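Local atomic coordinates of VAL-1 (Chlorella virus, PDB entry 3GNE), a protein that cleaves the polysaccharide alginate as a family 14 polysaccharide lyase, with modes of action that depend on pH. Residues Q120-P131 / I149-L160; W165-M174 / G186-G194. All blocks are in the same frame, centred on the assembly; numbering follows the deposited sequence. Where two conformers were deposited one is given.

Contact 1 (Q120-P131 / I149-L160)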
# COMPACT_ATOMS: atom_id res chain seq x y z
N GLN A 120 3.56 -7.38 -9.01
CA GLN A 120 4.19 -7.28 -10.31
C GLN A 120 3.86 -8.54 -11.09
O GLN A 120 3.20 -9.46 -10.62
CB GLN A 120 5.72 -7.21 -10.16
CG GLN A 120 6.16 -5.98 -9.31
CD GLN A 120 6.07 -4.72 -10.15
OE1 GLN A 120 5.01 -4.02 -10.24
NE2 GLN A 120 7.19 -4.41 -10.73
N GLU A 121 4.30 -8.59 -12.35
CA GLU A 121 4.24 -9.80 -13.12
C GLU A 121 4.73 -11.01 -12.32
O GLU A 121 5.66 -10.90 -11.53
CB GLU A 121 5.16 -9.67 -14.35
CG GLU A 121 4.68 -8.67 -15.39
CD GLU A 121 5.69 -8.58 -16.50
OE1 GLU A 121 6.11 -7.45 -16.81
OE2 GLU A 121 6.03 -9.63 -17.06
N LYS A 122 4.07 -12.13 -12.56
CA LYS A 122 4.49 -13.40 -11.96
C LYS A 122 4.49 -13.35 -10.45
O LYS A 122 5.16 -14.16 -9.80
CB LYS A 122 5.84 -13.86 -12.50
CG LYS A 122 5.79 -14.13 -14.00
CD LYS A 122 7.17 -14.48 -14.57
CE LYS A 122 7.17 -14.96 -16.02
NZ LYS A 122 6.90 -13.78 -16.91
N GLY A 123 3.68 -12.46 -9.85
CA GLY A 123 3.60 -12.45 -8.40
C GLY A 123 4.74 -11.79 -7.69
O GLY A 123 4.98 -11.91 -6.49
N GLY A 124 5.49 -10.94 -8.45
CA GLY A 124 6.54 -10.15 -7.76
C GLY A 124 5.93 -9.07 -6.90
O GLY A 124 4.73 -8.81 -6.95
N VAL A 125 6.80 -8.41 -6.11
CA VAL A 125 6.39 -7.32 -5.24
C VAL A 125 7.39 -6.21 -5.40
O VAL A 125 8.59 -6.48 -5.56
CB VAL A 125 6.27 -7.78 -3.77
CG1 VAL A 125 5.94 -6.63 -2.81
CG2 VAL A 125 5.20 -8.87 -3.66
N ILE A 126 6.90 -4.97 -5.31
CA ILE A 126 7.79 -3.81 -5.16
C ILE A 126 7.20 -2.87 -4.13
O ILE A 126 6.03 -2.85 -3.82
CB ILE A 126 7.97 -3.01 -6.48
CG1 ILE A 126 6.62 -2.60 -7.07
CG2 ILE A 126 8.78 -3.80 -7.49
CD1 ILE A 126 6.73 -1.51 -8.14
N ASP A 127 8.12 -2.03 -3.57
CA ASP A 127 7.77 -0.79 -2.93
C ASP A 127 7.48 0.24 -4.01
O ASP A 127 8.19 0.26 -5.00
CB ASP A 127 8.96 -0.35 -2.07
CG ASP A 127 8.64 0.72 -1.08
OD1 ASP A 127 7.43 1.05 -0.90
OD2 ASP A 127 9.57 1.30 -0.52
N TYR A 128 6.47 1.07 -3.85
CA TYR A 128 6.06 1.99 -4.91
C TYR A 128 5.79 3.37 -4.28
O TYR A 128 4.84 3.53 -3.51
CB TYR A 128 4.82 1.42 -5.57
CG TYR A 128 4.38 2.17 -6.81
CD1 TYR A 128 5.23 2.24 -7.93
CD2 TYR A 128 3.13 2.79 -6.84
CE1 TYR A 128 4.85 2.93 -9.08
CE2 TYR A 128 2.73 3.45 -8.00
CZ TYR A 128 3.58 3.53 -9.12
OH TYR A 128 3.22 4.17 -10.27
N ILE A 129 6.64 4.31 -4.59
CA ILE A 129 6.68 5.59 -3.88
C ILE A 129 6.33 6.74 -4.80
O ILE A 129 6.92 6.88 -5.88
CB ILE A 129 8.10 5.81 -3.29
CG1 ILE A 129 8.42 4.69 -2.30
CG2 ILE A 129 8.19 7.21 -2.64
CD1 ILE A 129 9.80 4.80 -1.64
N TYR A 130 5.45 7.63 -4.35
CA TYR A 130 5.27 8.95 -4.96
C TYR A 130 5.91 9.94 -3.99
O TYR A 130 5.33 10.13 -2.89
CB TYR A 130 3.80 9.31 -5.13
CG TYR A 130 3.15 8.93 -6.46
CD1 TYR A 130 2.96 7.59 -6.83
CD2 TYR A 130 2.66 9.92 -7.30
CE1 TYR A 130 2.33 7.28 -8.04
CE2 TYR A 130 2.05 9.59 -8.50
CZ TYR A 130 1.89 8.28 -8.86
OH TYR A 130 1.26 8.02 -10.07
N PRO A 131 7.04 10.52 -4.33
CA PRO A 131 7.65 11.52 -3.43
C PRO A 131 7.09 12.92 -3.67
O PRO A 131 6.41 13.13 -4.68
CB PRO A 131 9.14 11.45 -3.87
CG PRO A 131 9.03 11.21 -5.37
CD PRO A 131 7.83 10.30 -5.56
N ILE A 149 7.71 5.53 -8.23
CA ILE A 149 9.04 4.96 -8.32
C ILE A 149 9.07 3.61 -7.58
O ILE A 149 8.73 3.52 -6.39
CB ILE A 149 10.10 5.91 -7.70
CG1 ILE A 149 9.90 7.37 -8.12
CG2 ILE A 149 11.50 5.41 -8.03
CD1 ILE A 149 9.90 7.64 -9.61
N GLY A 150 9.47 2.57 -8.31
CA GLY A 150 9.50 1.20 -7.73
C GLY A 150 10.88 0.88 -7.19
O GLY A 150 11.88 1.31 -7.76
N PHE A 151 10.85 0.12 -6.09
CA PHE A 151 12.09 -0.42 -5.51
C PHE A 151 11.86 -1.88 -5.15
O PHE A 151 10.72 -2.29 -4.88
CB PHE A 151 12.47 0.31 -4.21
CG PHE A 151 12.80 1.79 -4.50
CD1 PHE A 151 14.12 2.15 -4.74
CD2 PHE A 151 11.80 2.73 -4.51
CE1 PHE A 151 14.44 3.45 -5.01
CE2 PHE A 151 12.12 4.04 -4.78
CZ PHE A 151 13.44 4.43 -5.06
N PHE A 152 12.97 -2.64 -5.16
CA PHE A 152 13.01 -4.03 -4.67
C PHE A 152 12.55 -5.02 -5.72
O PHE A 152 12.36 -6.20 -5.38
CB PHE A 152 12.28 -4.26 -3.35
CG PHE A 152 12.57 -3.28 -2.25
CD1 PHE A 152 13.85 -2.77 -2.06
CD2 PHE A 152 11.53 -2.89 -1.38
CE1 PHE A 152 14.09 -1.87 -1.04
CE2 PHE A 152 11.79 -2.01 -0.34
CZ PHE A 152 13.06 -1.51 -0.17
N GLN A 153 12.43 -4.61 -6.99
CA GLN A 153 11.95 -5.60 -7.95
C GLN A 153 12.81 -6.87 -8.03
O GLN A 153 12.29 -7.96 -8.22
CB GLN A 153 11.88 -4.96 -9.33
CG GLN A 153 11.00 -5.83 -10.23
CD GLN A 153 10.98 -5.20 -11.62
OE1 GLN A 153 12.04 -5.12 -12.28
NE2 GLN A 153 9.79 -4.81 -12.00
N ASP A 154 14.13 -6.76 -7.83
CA ASP A 154 14.95 -7.96 -7.91
C ASP A 154 14.95 -8.79 -6.64
O ASP A 154 15.54 -9.87 -6.62
CB ASP A 154 16.40 -7.56 -8.28
CG ASP A 154 16.59 -7.22 -9.76
OD1 ASP A 154 15.67 -7.56 -10.54
OD2 ASP A 154 17.65 -6.62 -10.08
N ASP A 155 14.31 -8.31 -5.58
CA ASP A 155 14.36 -9.00 -4.30
C ASP A 155 13.11 -9.81 -4.07
O ASP A 155 13.16 -10.69 -3.20
CB ASP A 155 14.53 -7.96 -3.17
CG ASP A 155 15.74 -7.06 -3.34
OD1 ASP A 155 16.83 -7.63 -3.52
OD2 ASP A 155 15.55 -5.83 -3.29
N PHE A 156 12.03 -9.58 -4.81
CA PHE A 156 10.78 -10.24 -4.51
C PHE A 156 10.17 -10.85 -5.75
O PHE A 156 8.96 -10.92 -5.88
CB PHE A 156 9.76 -9.26 -3.88
CG PHE A 156 10.20 -8.74 -2.51
CD1 PHE A 156 10.49 -7.40 -2.34
CD2 PHE A 156 10.32 -9.58 -1.42
CE1 PHE A 156 10.87 -6.86 -1.12
CE2 PHE A 156 10.68 -9.09 -0.18
CZ PHE A 156 10.96 -7.73 -0.04
N LYS A 157 11.01 -11.29 -6.70
CA LYS A 157 10.43 -11.93 -7.88
C LYS A 157 9.64 -13.16 -7.43
O LYS A 157 10.07 -13.95 -6.58
CB LYS A 157 11.47 -12.30 -8.95
CG LYS A 157 12.19 -11.12 -9.60
CD LYS A 157 13.02 -11.46 -10.83
CE LYS A 157 13.99 -10.27 -11.12
NZ LYS A 157 13.15 -9.04 -11.32
N ASN A 158 8.46 -13.33 -8.01
CA ASN A 158 7.56 -14.44 -7.72
C ASN A 158 7.38 -14.67 -6.23
O ASN A 158 7.18 -15.80 -5.77
CB ASN A 158 8.12 -15.67 -8.45
CG ASN A 158 7.12 -16.80 -8.44
OD1 ASN A 158 5.94 -16.62 -8.79
ND2 ASN A 158 7.63 -17.97 -8.03
N ALA A 159 7.43 -13.60 -5.45
CA ALA A 159 7.32 -13.77 -4.00
C ALA A 159 5.91 -14.19 -3.58
O ALA A 159 5.73 -14.86 -2.57
CB ALA A 159 7.72 -12.49 -3.27
N LEU A 160 4.91 -13.74 -4.33
CA LEU A 160 3.52 -14.07 -4.00
C LEU A 160 3.19 -15.44 -4.60
O LEU A 160 3.04 -15.59 -5.82
CB LEU A 160 2.58 -13.00 -4.53
CG LEU A 160 2.86 -11.59 -3.99
CD1 LEU A 160 2.01 -10.59 -4.78
CD2 LEU A 160 2.54 -11.52 -2.49
O HOH W 1 8.19 -11.56 -10.44
O HOH W 2 9.66 -8.19 -7.57

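Contact 2 (W165-M174 / G186-G194)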
# COMPACT_ATOMS: atom_id res chain seq x y z
N TRP A 165 -1.43 -18.14 2.32
CA TRP A 165 -1.57 -16.80 2.85
C TRP A 165 -0.24 -16.10 2.81
O TRP A 165 0.66 -16.34 3.64
CB TRP A 165 -2.15 -16.89 4.27
CG TRP A 165 -3.59 -17.30 4.20
CD1 TRP A 165 -4.13 -18.52 4.46
CD2 TRP A 165 -4.67 -16.45 3.82
NE1 TRP A 165 -5.49 -18.51 4.28
CE2 TRP A 165 -5.85 -17.23 3.87
CE3 TRP A 165 -4.74 -15.12 3.44
CZ2 TRP A 165 -7.08 -16.70 3.57
CZ3 TRP A 165 -5.98 -14.59 3.12
CH2 TRP A 165 -7.14 -15.37 3.18
N ASN A 166 -0.04 -15.24 1.84
CA ASN A 166 1.23 -14.50 1.77
C ASN A 166 1.18 -13.37 2.79
O ASN A 166 0.14 -12.67 2.81
CB ASN A 166 1.41 -13.88 0.39
CG ASN A 166 1.55 -14.94 -0.70
OD1 ASN A 166 2.64 -15.51 -0.85
ND2 ASN A 166 0.51 -15.16 -1.50
N ARG A 167 2.22 -13.17 3.54
CA ARG A 167 2.30 -12.13 4.55
C ARG A 167 3.08 -10.94 4.01
O ARG A 167 4.23 -11.09 3.63
CB ARG A 167 2.98 -12.68 5.82
CG ARG A 167 2.21 -13.88 6.37
CD ARG A 167 2.90 -14.42 7.61
NE ARG A 167 4.30 -14.73 7.44
CZ ARG A 167 5.04 -15.61 6.80
NH1 ARG A 167 6.36 -15.55 6.90
NH2 ARG A 167 4.47 -16.54 6.03
N ILE A 168 2.41 -9.77 4.02
CA ILE A 168 3.00 -8.57 3.49
C ILE A 168 3.12 -7.52 4.59
O ILE A 168 2.18 -7.35 5.36
CB ILE A 168 2.07 -7.99 2.38
CG1 ILE A 168 1.68 -9.07 1.35
CG2 ILE A 168 2.74 -6.77 1.74
CD1 ILE A 168 2.82 -9.63 0.56
N GLU A 169 4.21 -6.74 4.61
CA GLU A 169 4.24 -5.60 5.51
C GLU A 169 4.89 -4.44 4.75
O GLU A 169 5.77 -4.67 3.89
CB GLU A 169 5.10 -5.86 6.80
CG GLU A 169 4.72 -7.18 7.50
CD GLU A 169 5.33 -7.21 8.91
OE1 GLU A 169 5.66 -6.15 9.49
OE2 GLU A 169 5.40 -8.32 9.42
N ILE A 170 4.51 -3.24 5.13
CA ILE A 170 5.18 -2.08 4.57
C ILE A 170 5.43 -1.09 5.72
O ILE A 170 4.46 -0.67 6.37
CB ILE A 170 4.43 -1.41 3.40
CG1 ILE A 170 5.23 -0.25 2.80
CG2 ILE A 170 3.00 -1.01 3.73
CD1 ILE A 170 4.81 0.15 1.39
N GLY A 171 6.70 -0.75 5.90
CA GLY A 171 7.09 0.21 6.94
C GLY A 171 7.46 1.55 6.33
O GLY A 171 8.01 1.64 5.22
N THR A 172 7.12 2.59 7.08
CA THR A 172 7.41 3.95 6.66
C THR A 172 8.00 4.72 7.82
O THR A 172 7.35 4.72 8.88
CB THR A 172 6.13 4.68 6.19
OG1 THR A 172 5.48 3.90 5.20
CG2 THR A 172 6.50 5.98 5.53
N LYS A 173 9.16 5.34 7.68
CA LYS A 173 9.74 6.12 8.78
C LYS A 173 10.10 7.50 8.25
O LYS A 173 10.86 7.64 7.29
CB LYS A 173 11.01 5.42 9.31
CG LYS A 173 11.69 6.26 10.41
CD LYS A 173 12.87 5.49 11.00
CE LYS A 173 13.28 6.26 12.27
NZ LYS A 173 14.01 7.51 11.97
N MET A 174 9.49 8.51 8.87
CA MET A 174 9.75 9.87 8.42
C MET A 174 11.23 10.23 8.56
O MET A 174 11.91 9.78 9.46
CB MET A 174 8.92 10.89 9.22
CG MET A 174 7.43 10.87 8.89
SD MET A 174 7.04 11.48 7.23
CE MET A 174 8.14 12.88 7.08
N GLY A 186 14.88 9.48 6.02
CA GLY A 186 13.63 8.69 6.07
C GLY A 186 13.92 7.32 5.51
O GLY A 186 14.92 7.03 4.86
N GLU A 187 13.00 6.40 5.78
CA GLU A 187 13.18 5.02 5.39
C GLU A 187 11.86 4.41 4.94
O GLU A 187 10.77 4.90 5.26
CB GLU A 187 13.65 4.16 6.60
CG GLU A 187 14.90 4.68 7.24
CD GLU A 187 15.41 3.79 8.35
OE1 GLU A 187 14.79 2.75 8.66
OE2 GLU A 187 16.45 4.13 8.98
N SER A 188 12.00 3.30 4.22
CA SER A 188 10.88 2.45 3.87
C SER A 188 11.32 1.01 3.98
O SER A 188 12.48 0.71 3.78
CB SER A 188 10.48 2.73 2.41
OG SER A 188 9.38 1.87 2.09
N TYR A 189 10.41 0.10 4.31
CA TYR A 189 10.80 -1.31 4.17
C TYR A 189 9.59 -2.10 3.70
O TYR A 189 8.42 -1.70 3.92
CB TYR A 189 11.38 -1.84 5.47
CG TYR A 189 10.54 -2.09 6.70
CD1 TYR A 189 9.52 -3.06 6.84
CD2 TYR A 189 10.81 -1.35 7.86
CE1 TYR A 189 8.80 -3.26 7.98
CE2 TYR A 189 10.10 -1.57 9.05
CZ TYR A 189 9.10 -2.52 9.11
OH TYR A 189 8.43 -2.70 10.29
N VAL A 190 9.85 -3.22 3.08
CA VAL A 190 8.84 -4.15 2.60
C VAL A 190 9.26 -5.51 3.12
O VAL A 190 10.44 -5.87 3.06
CB VAL A 190 8.75 -4.18 1.06
CG1 VAL A 190 7.85 -5.33 0.60
CG2 VAL A 190 8.23 -2.82 0.60
N ILE A 191 8.25 -6.23 3.62
CA ILE A 191 8.44 -7.62 4.00
C ILE A 191 7.44 -8.46 3.22
O ILE A 191 6.27 -8.14 3.20
CB ILE A 191 8.27 -7.86 5.53
CG1 ILE A 191 9.11 -6.95 6.39
CG2 ILE A 191 8.65 -9.31 5.81
CD1 ILE A 191 8.84 -7.09 7.88
N VAL A 192 7.95 -9.55 2.61
CA VAL A 192 7.06 -10.50 1.96
C VAL A 192 7.47 -11.88 2.47
O VAL A 192 8.63 -12.31 2.26
CB VAL A 192 7.09 -10.50 0.43
CG1 VAL A 192 6.03 -11.44 -0.07
CG2 VAL A 192 6.83 -9.06 -0.11
N ASN A 193 6.57 -12.58 3.16
CA ASN A 193 6.80 -13.93 3.68
C ASN A 193 8.11 -14.00 4.40
O ASN A 193 8.91 -14.91 4.26
CB ASN A 193 6.71 -14.96 2.55
CG ASN A 193 5.29 -15.01 1.98
OD1 ASN A 193 4.32 -14.90 2.76
ND2 ASN A 193 5.20 -15.21 0.70
N GLY A 194 8.35 -13.04 5.29
CA GLY A 194 9.49 -13.03 6.17
C GLY A 194 10.74 -12.41 5.58
O GLY A 194 11.70 -12.16 6.32
O HOH W 3 3.49 -17.82 3.25
O HOH W 4 7.60 -5.06 10.80

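Contact 1 (Q120-P131 / I149-L160)
V125 and L160 meet with their side chains crossed at about a right angle, CG2 of V125 lying 3.6 Å from CG of L160. With CG1 anti to the backbone N (chi1 176°), CG2 is the branch of V125 left to face L160, while CB of V125 packs 3.8 Å from CB of F156. D127 and F152 instead run side by side and point the same way: carboxylate and ring planes are only 18° apart, and CB of D127 sits 3.7 Å from CD2 of F152. The OD2 end of D127 is bonded beyond this contact, to the hydroxyl of S188. I129 crosses F151 almost perpendicularly, its CD1 methyl 4.0 Å from CE2 of the ring. V125, D127 and I129 belong to strand 125-130, which pairs with the outermost strand 149-151 of the seven-stranded sheet in the concanavalin-like β-sandwich; F152, F156 and L160 lie in the loop that follows 149-151. Hydrogen-bonded pairs D127/F151 and I129/I149 flank the non-hydrogen-bonded pair Y128/G150. Y128 leaves by the other face, where its hydroxyl bonds to G148 N and to a bound citrate, probably from the crystallisation liquor, though such an anion may mark a pocket. On I126, the CG2 methyl lies 3.8 Å from CB of Q153. Past F151 the regular pairing lapses, and a water donates to the carbonyl oxygens of V125 and Q153 and so bridges the chains. G123 and G124, a G1 bulge opposite Q120, bring G123 O to L160 N for a 2.8 Å hydrogen bond.

Contact 2 (W165-M174 / G186-G194)
An antiparallel pairing of two neighbouring strands, 166-173 and 186-192, joins R167-K173 to E187-N193 inside the larger sheet of the β-sandwich; strand 72-80 flanks the first and strand 195-202 the second. Hydrogen-bonded pairs E169/I191, G171/Y189 and K173/E187 take turns with non-hydrogen-bonded ones. On the face carrying I168, I170, V190 and V192, the side chains pack toward strands 112-119 and 125-130 of the other sheet, and CD1 of I168 lies alongside V192, 3.7 Å from its CG1. The opposite face is more polar. There the Y189 ring folds back over G171, its CG held between the backbone N and the carbonyl carbon (chi1 71°), and CA of G171 stands 3.8 Å from the ring centroid, almost on its normal, in a CH-pi contact. E169 lies side by side with I191, whose CD1 is 3.7 Å from CD of E169. A water bonded to E169 OE1 and Y189 OH links the two strands; the Y189 hydroxyl is also hydrogen-bonded to T74 OG1, and K241 forms a salt bridge with OE2 of E169. At the far end N193 uses both ends of its amide: ND2 donates to OD1 of N166 at 3.0 Å, on a lone pair, and OD1 accepts from R167 N at 2.8 Å. The R167 chain bends at chi3, and its guanidinium lays one face over CA of N193. Gripped by two nearly straight side-chain bonds and a backbone bond from its N to R167 O, N193 is fixed in rotation, so its amide extends the strand pairing beyond V192.

How the contacts relate
Following the chain from the N terminus, segment 120-131 leads through a 17-residue loop without helix or strand to 149-160, and contact 1 closes it at the margin of the seven-stranded sheet. Four residues later the chain enters the other sheet at 165-174; a short excursion holding the small hairpin 177-178/181-182 follows, and contact 2 closes that loop when 186-194 returns. The two closures stand in series, neither nested nor crossed. In space, however, they face each other across the sandwich: V125 packs on V190 and V192, A159 and L160 touch N166, and A159 also reaches N193.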